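PDB 4TKC: mannose recognizing lectin from Marasmius oreades, which binds mannose as a bulb-type lectin, holding mannose in pockets of a small fold built only from beta strands and loops. Local coordinates for residues 7-12 / 24-29; 40-45 / 112-117. All coordinates share one frame; numbering follows the deposited sequence.

Contact 1. Residues 7-12 / 24-29; sequences YGSTLP and ISDSGR
The flat peptide carbonyl of Gly8 receives Ile24 N from above its plane. The nitrogen lies 45° out of that plane, and the bond Ile24 N to Gly8 O is 3.0 Å long and nearly straight at the hydrogen (171°). The other flat group here is the Tyr7 ring. Leu11 CD1 lies over one of its faces, 3.4 Å above the ring plane and displaced toward the rim. Tyr7 OH is hydrogen-bonded to Val16 N of its own chain and to Asn14 O of the second subunit.

Tyr7 to Thr10 form a type II' beta turn in a bulb-type lectin of the beta-prism II fold. Gly8 takes the positive-phi position of this turn, and Thr10 N closes it on Tyr7 O. Strand 10-12 follows. Across the contact, strand 21-24 ends at Ile24, and Ser25 to Gly28 make a type I turn. The contact therefore joins a turn to the end of a strand near the surface.

Ile24 has CG1 trans to its own N (chi1 -172°). This puts the CG2 branch 3.9 Å from Gly8 O, beside the backbone bond. Ile24 O lies against Ser9, 3.1 Å from Ser9 CA and 3.4 Å from Ser9 CB.

The polar side of the contact runs through one water. It donates to Asp26 OD1 at 2.6 Å, and Asp26 OD1 lies 4.3 Å from Ser9 CB. The same water is hydrogen-bonded to Ser9 OG, whose second partner is Thr10 OG1 at 2.8 Å.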
loop_
_atom_site.group_PDB
_atom_site.type_symbol
_atom_site.label_atom_id
_atom_site.label_comp_id
_atom_site.label_asym_id
_atom_site.label_seq_id
_atom_site.Cartn_x
_atom_site.Cartn_y
_atom_site.Cartn_z
ATOM N N TYR A 7 1.924 8.111 -0.069
ATOM C CA TYR A 7 0.593 8.543 0.349
ATOM C C TYR A 7 0.538 9.964 0.914
ATOM O O TYR A 7 -0.524 10.364 1.422
ATOM C CB TYR A 7 0.063 7.584 1.431
ATOM C CG TYR A 7 -0.336 6.238 0.931
ATOM C CD1 TYR A 7 -1.551 6.097 0.321
ATOM C CD2 TYR A 7 0.353 5.122 1.316
ATOM C CE1 TYR A 7 -1.921 4.862 -0.175
ATOM C CE2 TYR A 7 -0.016 3.867 0.841
ATOM C CZ TYR A 7 -1.208 3.745 0.170
ATOM O OH TYR A 7 -1.599 2.457 -0.256
ATOM N N GLY A 8 1.638 10.710 0.849
ATOM C CA GLY A 8 1.713 11.976 1.617
ATOM C C GLY A 8 1.447 11.707 3.107
ATOM O O GLY A 8 2.021 10.816 3.715
ATOM N N SER A 9 0.468 12.436 3.640
ATOM C CA SER A 9 0.138 12.324 5.064
ATOM C C SER A 9 -0.872 11.263 5.473
ATOM O O SER A 9 -1.034 10.925 6.647
ATOM C CB SER A 9 -0.459 13.666 5.554
ATOM O OG SER A 9 -1.736 13.897 4.939
ATOM N N THR A 10 -1.557 10.687 4.479
ATOM C CA THR A 10 -2.808 10.035 4.769
ATOM C C THR A 10 -2.951 8.640 4.144
ATOM O O THR A 10 -2.749 8.472 2.926
ATOM C CB THR A 10 -3.981 10.940 4.327
ATOM O OG1 THR A 10 -3.914 12.208 5.019
ATOM C CG2 THR A 10 -5.355 10.271 4.544
ATOM N N LEU A 11 -3.254 7.649 4.974
ATOM C CA LEU A 11 -3.526 6.274 4.548
ATOM C C LEU A 11 -5.026 6.090 4.449
ATOM O O LEU A 11 -5.709 6.023 5.455
ATOM C CB LEU A 11 -2.951 5.272 5.567
ATOM C CG LEU A 11 -2.690 3.880 5.014
ATOM C CD1 LEU A 11 -1.672 3.921 3.873
ATOM C CD2 LEU A 11 -2.225 2.941 6.100
ATOM N N PRO A 12 -5.580 6.121 3.240
ATOM C CA PRO A 12 -7.014 5.868 3.059
ATOM C C PRO A 12 -7.375 4.368 3.126
ATOM O O PRO A 12 -6.492 3.536 3.305
ATOM C CB PRO A 12 -7.291 6.426 1.652
ATOM C CG PRO A 12 -5.975 6.485 0.977
ATOM C CD PRO A 12 -4.874 6.246 1.951
ATOM N N ILE A 24 4.086 10.944 5.836
ATOM C CA ILE A 24 4.842 12.148 6.203
ATOM C C ILE A 24 3.884 13.328 6.305
ATOM O O ILE A 24 2.969 13.494 5.527
ATOM C CB ILE A 24 5.975 12.420 5.155
ATOM C CG1 ILE A 24 6.934 13.540 5.581
ATOM C CG2 ILE A 24 5.398 12.670 3.764
ATOM C CD1 ILE A 24 7.785 13.171 6.769
ATOM N N SER A 25 4.028 14.085 7.397
ATOM C CA SER A 25 3.264 15.333 7.560
ATOM C C SER A 25 3.625 16.327 6.456
ATOM O O SER A 25 4.751 16.308 5.917
ATOM C CB SER A 25 3.469 15.980 8.945
ATOM O OG SER A 25 4.814 16.385 9.122
ATOM N N ASP A 26 2.691 17.234 6.177
ATOM C CA ASP A 26 2.936 18.300 5.219
ATOM C C ASP A 26 4.205 19.079 5.558
ATOM O O ASP A 26 4.957 19.502 4.687
ATOM C CB ASP A 26 1.733 19.234 5.071
ATOM C CG ASP A 26 0.504 18.538 4.530
ATOM O OD1 ASP A 26 0.642 17.496 3.840
ATOM O OD2 ASP A 26 -0.604 19.006 4.885
ATOM N N SER A 27 4.440 19.249 6.853
ATOM C CA SER A 27 5.588 19.995 7.350
ATOM C C SER A 27 6.908 19.274 7.140
ATOM O O SER A 27 7.974 19.892 7.235
ATOM C CB SER A 27 5.453 20.254 8.855
ATOM O OG SER A 27 5.574 19.033 9.578
ATOM N N GLY A 28 6.844 17.957 6.907
ATOM C CA GLY A 28 8.065 17.164 6.874
ATOM C C GLY A 28 8.579 16.674 8.220
ATOM O O GLY A 28 9.554 15.904 8.270
ATOM N N ARG A 29 8.007 17.195 9.319
ATOM C CA ARG A 29 8.575 16.947 10.666
ATOM C C ARG A 29 8.083 15.661 11.304
ATOM O O ARG A 29 8.784 15.089 12.128
ATOM C CB ARG A 29 8.304 18.111 11.628
ATOM C CG ARG A 29 8.806 19.475 11.148
ATOM C CD ARG A 29 8.620 20.570 12.187
ATOM N NE ARG A 29 9.259 20.209 13.458
ATOM C CZ ARG A 29 8.926 20.688 14.652
ATOM N NH1 ARG A 29 7.972 21.613 14.780
ATOM N NH2 ARG A 29 9.439 20.076 15.707
HETATM O O HOH W 1 -1.486 15.984 3.461
#

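Contact 2. Residues 40-45 / 112-117; sequences IQLFLD and WHTNTA. With MAN (alpha-D-mannopyranose), chain D.
Leu42 meets Thr114 and Thr116 through a single methyl group. Its CB points toward 112-117. CG extends trans to the backbone N (chi1 -174°), which carries the branch across to the threonine pair. Of the two methyls on CG, CD1 makes no contact with 112-117. At the tip, CD2 lies 3.4 Å from Thr116 OG1 and 3.8 Å from Thr114 OG1.

The two hydroxyls are linked, Thr114 OG1 donating to Thr116 OG1 at 2.7 Å. Thr116 OG1 is also bonded to Gly99 O, and Thr114 OG1 to Leu101 N. These buried oxygens thus have polar partners although a methyl group rests on them.

Asn100 connects this packing to the mannose pocket. Its OD1 is hydrogen-bonded to Thr116 N and Thr114 OG1, and its ND2 to the mannose. Mannose O6 sits 3.7 Å above the His113 ring, over its centre. Ala117 CB lies 3.8 Å from mannose O2. Gln96, Asp98 and Tyr104 are also hydrogen-bonded to the mannose.

Leu42 lies on strand 40-44, between strands 30-34 and 48-53, and also packs on Val30, Phe32 and Leu101. Its threonine partners follow strand 109-113, within this chain an outer strand of a different sheet, so the contact bridges two faces of the prism.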
loop_
_atom_site.group_PDB
_atom_site.type_symbol
_atom_site.label_atom_id
_atom_site.label_comp_id
_atom_site.label_asym_id
_atom_site.label_seq_id
_atom_site.Cartn_x
_atom_site.Cartn_y
_atom_site.Cartn_z
ATOM N N ILE A 40 6.816 -0.299 14.106
ATOM C CA ILE A 40 5.856 0.706 13.678
ATOM C C ILE A 40 6.060 1.951 14.567
ATOM O O ILE A 40 5.911 1.892 15.800
ATOM C CB ILE A 40 4.407 0.219 13.824
ATOM C CG1 ILE A 40 4.206 -1.099 13.055
ATOM C CG2 ILE A 40 3.440 1.262 13.308
ATOM C CD1 ILE A 40 2.883 -1.759 13.351
ATOM N N GLN A 41 6.523 3.031 13.940
ATOM C CA GLN A 41 7.072 4.153 14.750
ATOM C C GLN A 41 6.663 5.499 14.188
ATOM O O GLN A 41 6.761 5.764 12.990
ATOM C CB GLN A 41 8.596 4.051 14.779
ATOM C CG GLN A 41 9.094 2.738 15.339
ATOM C CD GLN A 41 10.595 2.678 15.454
ATOM O OE1 GLN A 41 11.314 3.190 14.608
ATOM N NE2 GLN A 41 11.082 2.071 16.545
ATOM N N LEU A 42 6.307 6.386 15.121
ATOM C CA LEU A 42 5.938 7.751 14.811
ATOM C C LEU A 42 7.070 8.609 15.367
ATOM O O LEU A 42 7.283 8.673 16.599
ATOM C CB LEU A 42 4.624 8.139 15.511
ATOM C CG LEU A 42 4.033 9.505 15.160
ATOM C CD1 LEU A 42 3.583 9.534 13.701
ATOM C CD2 LEU A 42 2.894 9.860 16.113
ATOM N N PHE A 43 7.733 9.360 14.491
ATOM C CA PHE A 43 8.910 10.160 14.852
ATOM C C PHE A 43 8.691 11.631 14.536
ATOM O O PHE A 43 8.041 12.021 13.570
ATOM C CB PHE A 43 10.138 9.636 14.062
ATOM C CG PHE A 43 10.989 8.664 14.830
ATOM C CD1 PHE A 43 10.702 7.303 14.840
ATOM C CD2 PHE A 43 12.037 9.115 15.600
ATOM C CE1 PHE A 43 11.458 6.421 15.597
ATOM C CE2 PHE A 43 12.798 8.247 16.358
ATOM C CZ PHE A 43 12.511 6.900 16.361
ATOM N N LEU A 44 9.196 12.459 15.440
ATOM C CA LEU A 44 9.331 13.909 15.237
ATOM C C LEU A 44 10.792 14.253 14.909
ATOM O O LEU A 44 11.703 13.918 15.691
ATOM C CB LEU A 44 8.940 14.676 16.513
ATOM C CG LEU A 44 8.908 16.203 16.388
ATOM C CD1 LEU A 44 7.921 16.724 15.334
ATOM C CD2 LEU A 44 8.575 16.791 17.769
ATOM N N ASP A 45 10.987 15.035 13.848
ATOM C CA ASP A 45 12.304 15.516 13.426
ATOM C C ASP A 45 13.377 14.433 13.357
ATOM O O ASP A 45 14.540 14.698 13.653
ATOM C CB ASP A 45 12.735 16.634 14.370
ATOM C CG ASP A 45 11.781 17.771 14.349
ATOM O OD1 ASP A 45 11.231 18.116 13.294
ATOM O OD2 ASP A 45 11.663 18.406 15.405
ATOM N N TRP A 112 -9.764 7.468 16.971
ATOM C CA TRP A 112 -8.570 6.938 17.600
ATOM C C TRP A 112 -7.418 7.913 17.330
ATOM O O TRP A 112 -7.361 8.600 16.297
ATOM C CB TRP A 112 -8.218 5.542 17.067
ATOM C CG TRP A 112 -7.008 4.913 17.690
ATOM C CD1 TRP A 112 -6.997 4.018 18.710
ATOM C CD2 TRP A 112 -5.629 5.088 17.301
ATOM N NE1 TRP A 112 -5.713 3.668 19.020
ATOM C CE2 TRP A 112 -4.854 4.292 18.157
ATOM C CE3 TRP A 112 -4.976 5.890 16.361
ATOM C CZ2 TRP A 112 -3.460 4.238 18.068
ATOM C CZ3 TRP A 112 -3.620 5.842 16.282
ATOM C CH2 TRP A 112 -2.869 4.998 17.109
ATOM N N HIS A 113 -6.546 8.055 18.313
ATOM C CA HIS A 113 -5.369 8.861 18.115
ATOM C C HIS A 113 -4.232 8.401 19.011
ATOM O O HIS A 113 -4.438 7.744 20.069
ATOM C CB HIS A 113 -5.702 10.357 18.249
ATOM C CG HIS A 113 -5.904 10.835 19.655
ATOM N ND1 HIS A 113 -6.816 10.264 20.520
ATOM C CD2 HIS A 113 -5.343 11.867 20.330
ATOM C CE1 HIS A 113 -6.787 10.915 21.675
ATOM N NE2 HIS A 113 -5.864 11.855 21.601
ATOM N N THR A 114 -3.033 8.806 18.623
ATOM C CA THR A 114 -1.859 8.519 19.421
ATOM C C THR A 114 -1.774 9.397 20.682
ATOM O O THR A 114 -0.968 9.112 21.566
ATOM C CB THR A 114 -0.538 8.633 18.590
ATOM O OG1 THR A 114 -0.500 9.860 17.883
ATOM C CG2 THR A 114 -0.392 7.439 17.618
ATOM N N ASN A 115 -2.461 10.540 20.667
ATOM C CA ASN A 115 -2.363 11.537 21.743
ATOM C C ASN A 115 -0.922 12.007 21.804
ATOM O O ASN A 115 -0.390 12.172 22.911
ATOM C CB ASN A 115 -2.827 11.009 23.124
ATOM C CG ASN A 115 -2.837 12.111 24.192
ATOM O OD1 ASN A 115 -3.222 13.234 23.869
ATOM N ND2 ASN A 115 -2.364 11.828 25.450
ATOM N N THR A 116 -0.434 12.540 20.694
ATOM C CA THR A 116 0.939 13.004 20.570
ATOM C C THR A 116 0.961 14.312 19.766
ATOM O O THR A 116 1.937 14.588 19.025
ATOM C CB THR A 116 1.856 11.943 19.914
ATOM O OG1 THR A 116 1.367 11.633 18.602
ATOM C CG2 THR A 116 1.924 10.651 20.723
ATOM N N ALA A 117 -0.054 15.163 20.024
ATOM C CA ALA A 117 -0.143 16.517 19.434
ATOM C C ALA A 117 0.775 17.493 20.210
ATOM O O ALA A 117 0.328 18.376 20.974
ATOM C CB ALA A 117 -1.586 17.013 19.399
HETATM C C1 MAN D . -6.083 17.123 18.669
HETATM C C2 MAN D . -5.657 17.409 17.234
HETATM C C3 MAN D . -6.830 17.102 16.308
HETATM C C4 MAN D . -7.303 15.653 16.515
HETATM C C5 MAN D . -7.663 15.434 17.988
HETATM C C6 MAN D . -7.976 13.985 18.264
HETATM O O1 MAN D . -7.074 18.044 19.079
HETATM O O2 MAN D . -4.527 16.628 16.958
HETATM O O3 MAN D . -6.396 17.278 14.978
HETATM O O4 MAN D . -8.420 15.401 15.678
HETATM O O5 MAN D . -6.585 15.825 18.840
HETATM O O6 MAN D . -8.479 13.843 19.575
#

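Overall arrangement
Along the chain both segments of contact 1 precede those of contact 2, and the contact centres are about 12 Å apart. Contact 1 joins the turn leading into strand 10-12 to the end of strand 21-24 and the turn after it. Contact 2 joins strand 40-44 to the tail after strand 109-113. The same two antiparallel sheets are thus tied twice: 10-12 and 109-113 are the outer strands of one within this chain, while 21-24 and 40-44 belong to the other. A salt bridge from Arg29 NH2 to Asp45 OD2 (2.8 Å) links the contacts directly. Contact 1 lies at the surface, whereas contact 2 is buried and borders a mannose pocket.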